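Local coordinates for protein alpha-fucosidase (PDB 2EAB) that probably hydrolyses terminal alpha-1,2-linked L-fucose from glycans, this chain being the catalytic portion of a longer bifidobacterial glycosidase, at residues Y215-E220 / K232-N237. Residues are numbered along the deposited sequence; the frame is centred on the assembly and turned at random.
Sequences YSKTGE and KGALGN
Lys-232 meets Glu-220 in the beta hairpin of strands 217-225 and 228-235, at the edge of a large antiparallel sheet in the N-terminal domain. The outer strand turns a corner at Thr-218 and Gly-219, and beyond it regular pairing gives way to a CA-H...O contact from Glu-220 CA to Lys-232 O (3.1 Å). CG of Glu-220 lies against the same oxygen; with CG anti to the backbone N (chi1 -170°), the glutamate runs on extended, and its OE1 reaches Tyr-242 and Thr-211. A water bonded to Gly-219 O also reaches Lys-232 O, weakly. Gly-233, having no side chain, runs close alongside Glu-220, the two CA atoms 3.9 Å apart.

Ala-234 pairs with Thr-218 through two backbone bonds: Thr-218 N gives a nearly straight one to Ala-234 O (2.8 Å, 169°), and Ala-234 N returns a more bent one to Thr-218 O. On the face these two residues share, Thr-218 OG1 sits 3.3 Å from Ala-234 CB. Leu-235 instead sends CD2 to the CD1-CE1 side of the Tyr-215 ring, 3.5 Å from CE1, and the two side chains meet at a slant; Lys-217 NZ lies over the rim of one ring face, held by the carbonyl oxygens of Tyr-215 and Asn-212. A water links Leu-235 O to Thr-218 OG1.

Gly-236 N bonds to Ser-216 O at 2.8 Å, from above the carbonyl plane, and another water joins that oxygen to Asn-237 N. The contact exemplifies a general principle: main-chain hydrogen bonds fix the register, while residue-specific contacts and bridging waters supplement them where pairing is irregular.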
loop_
_atom_site.group_PDB
_atom_site.type_symbol
_atom_site.label_atom_id
_atom_site.label_comp_id
_atom_site.label_asym_id
_atom_site.label_seq_id
_atom_site.Cartn_x
_atom_site.Cartn_y
_atom_site.Cartn_z
ATOM N N TYR A 215 -10.360 -21.459 -12.133
ATOM C CA TYR A 215 -8.995 -21.953 -12.069
ATOM C C TYR A 215 -8.950 -23.473 -12.131
ATOM O O TYR A 215 -9.865 -24.151 -11.659
ATOM C CB TYR A 215 -8.233 -21.404 -10.861
ATOM C CG TYR A 215 -8.774 -21.657 -9.466
ATOM C CD1 TYR A 215 -8.509 -22.844 -8.788
ATOM C CD2 TYR A 215 -9.457 -20.650 -8.779
ATOM C CE1 TYR A 215 -8.953 -23.037 -7.474
ATOM C CE2 TYR A 215 -9.901 -20.831 -7.471
ATOM C CZ TYR A 215 -9.648 -22.024 -6.824
ATOM O OH TYR A 215 -10.076 -22.213 -5.530
ATOM N N SER A 216 -7.887 -24.009 -12.727
ATOM C CA SER A 216 -7.766 -25.462 -12.832
ATOM C C SER A 216 -7.419 -26.082 -11.484
ATOM O O SER A 216 -6.784 -25.449 -10.626
ATOM C CB SER A 216 -6.760 -25.876 -13.908
ATOM O OG SER A 216 -5.434 -25.534 -13.545
ATOM N N LYS A 217 -7.853 -27.324 -11.304
ATOM C CA LYS A 217 -7.750 -28.014 -10.029
ATOM C C LYS A 217 -7.369 -29.458 -10.256
ATOM O O LYS A 217 -7.685 -30.042 -11.298
ATOM C CB LYS A 217 -9.091 -27.978 -9.293
ATOM C CG LYS A 217 -9.662 -26.588 -9.079
ATOM C CD LYS A 217 -11.108 -26.655 -8.617
ATOM C CE LYS A 217 -11.733 -25.273 -8.493
ATOM N NZ LYS A 217 -11.870 -24.569 -9.792
ATOM N N THR A 218 -6.690 -30.029 -9.273
ATOM C CA THR A 218 -6.417 -31.455 -9.259
ATOM C C THR A 218 -6.910 -32.045 -7.947
ATOM O O THR A 218 -6.604 -31.522 -6.872
ATOM C CB THR A 218 -4.913 -31.762 -9.435
ATOM O OG1 THR A 218 -4.195 -31.341 -8.281
ATOM C CG2 THR A 218 -4.349 -31.041 -10.632
ATOM N N GLY A 219 -7.689 -33.119 -8.051
ATOM C CA GLY A 219 -8.127 -33.896 -6.898
ATOM C C GLY A 219 -8.929 -33.163 -5.841
ATOM O O GLY A 219 -8.832 -33.499 -4.661
ATOM N N GLU A 220 -9.727 -32.177 -6.245
ATOM C CA GLU A 220 -10.569 -31.479 -5.277
ATOM C C GLU A 220 -11.719 -32.356 -4.803
ATOM O O GLU A 220 -12.375 -33.026 -5.606
ATOM C CB GLU A 220 -11.131 -30.169 -5.829
ATOM C CG GLU A 220 -11.793 -29.336 -4.733
ATOM C CD GLU A 220 -12.563 -28.152 -5.254
ATOM O OE1 GLU A 220 -11.975 -27.052 -5.315
ATOM O OE2 GLU A 220 -13.755 -28.312 -5.597
ATOM N N LYS A 232 -11.076 -29.330 -0.219
ATOM C CA LYS A 232 -9.627 -29.415 -0.312
ATOM C C LYS A 232 -9.208 -29.954 -1.665
ATOM O O LYS A 232 -9.937 -30.727 -2.291
ATOM C CB LYS A 232 -9.059 -30.282 0.814
ATOM C CG LYS A 232 -9.526 -31.733 0.787
ATOM C CD LYS A 232 -9.111 -32.491 2.033
ATOM C CE LYS A 232 -9.580 -33.934 1.961
ATOM N NZ LYS A 232 -9.366 -34.656 3.244
ATOM N N GLY A 233 -8.034 -29.537 -2.116
ATOM C CA GLY A 233 -7.506 -29.981 -3.395
ATOM C C GLY A 233 -6.152 -29.356 -3.639
ATOM O O GLY A 233 -5.503 -28.883 -2.701
ATOM N N ALA A 234 -5.727 -29.354 -4.898
ATOM C CA ALA A 234 -4.480 -28.710 -5.294
ATOM C C ALA A 234 -4.738 -27.878 -6.536
ATOM O O ALA A 234 -5.553 -28.253 -7.385
ATOM C CB ALA A 234 -3.395 -29.746 -5.562
ATOM N N LEU A 235 -4.061 -26.737 -6.641
ATOM C CA LEU A 235 -4.161 -25.936 -7.853
ATOM C C LEU A 235 -3.582 -26.719 -9.017
ATOM O O LEU A 235 -2.514 -27.316 -8.900
ATOM C CB LEU A 235 -3.442 -24.593 -7.708
ATOM C CG LEU A 235 -4.007 -23.634 -6.655
ATOM C CD1 LEU A 235 -3.213 -22.340 -6.660
ATOM C CD2 LEU A 235 -5.493 -23.363 -6.862
ATOM N N GLY A 236 -4.287 -26.713 -10.142
ATOM C CA GLY A 236 -3.811 -27.389 -11.344
ATOM C C GLY A 236 -2.554 -26.759 -11.916
ATOM O O GLY A 236 -1.693 -27.450 -12.455
ATOM N N ASN A 237 -2.434 -25.441 -11.779
ATOM C CA ASN A 237 -1.312 -24.734 -12.382
ATOM C C ASN A 237 0.041 -25.074 -11.750
ATOM O O ASN A 237 1.035 -25.179 -12.459
ATOM C CB ASN A 237 -1.586 -23.222 -12.395
ATOM C CG ASN A 237 -0.326 -22.389 -12.475
ATOM O OD1 ASN A 237 0.383 -22.234 -11.479
ATOM N ND2 ASN A 237 -0.058 -21.820 -13.642
HETATM O O HOH W 1 -4.655 -23.583 -10.990
HETATM O O HOH W 2 -1.769 -29.932 -9.497
HETATM O O HOH W 3 -9.096 -33.987 -2.000
#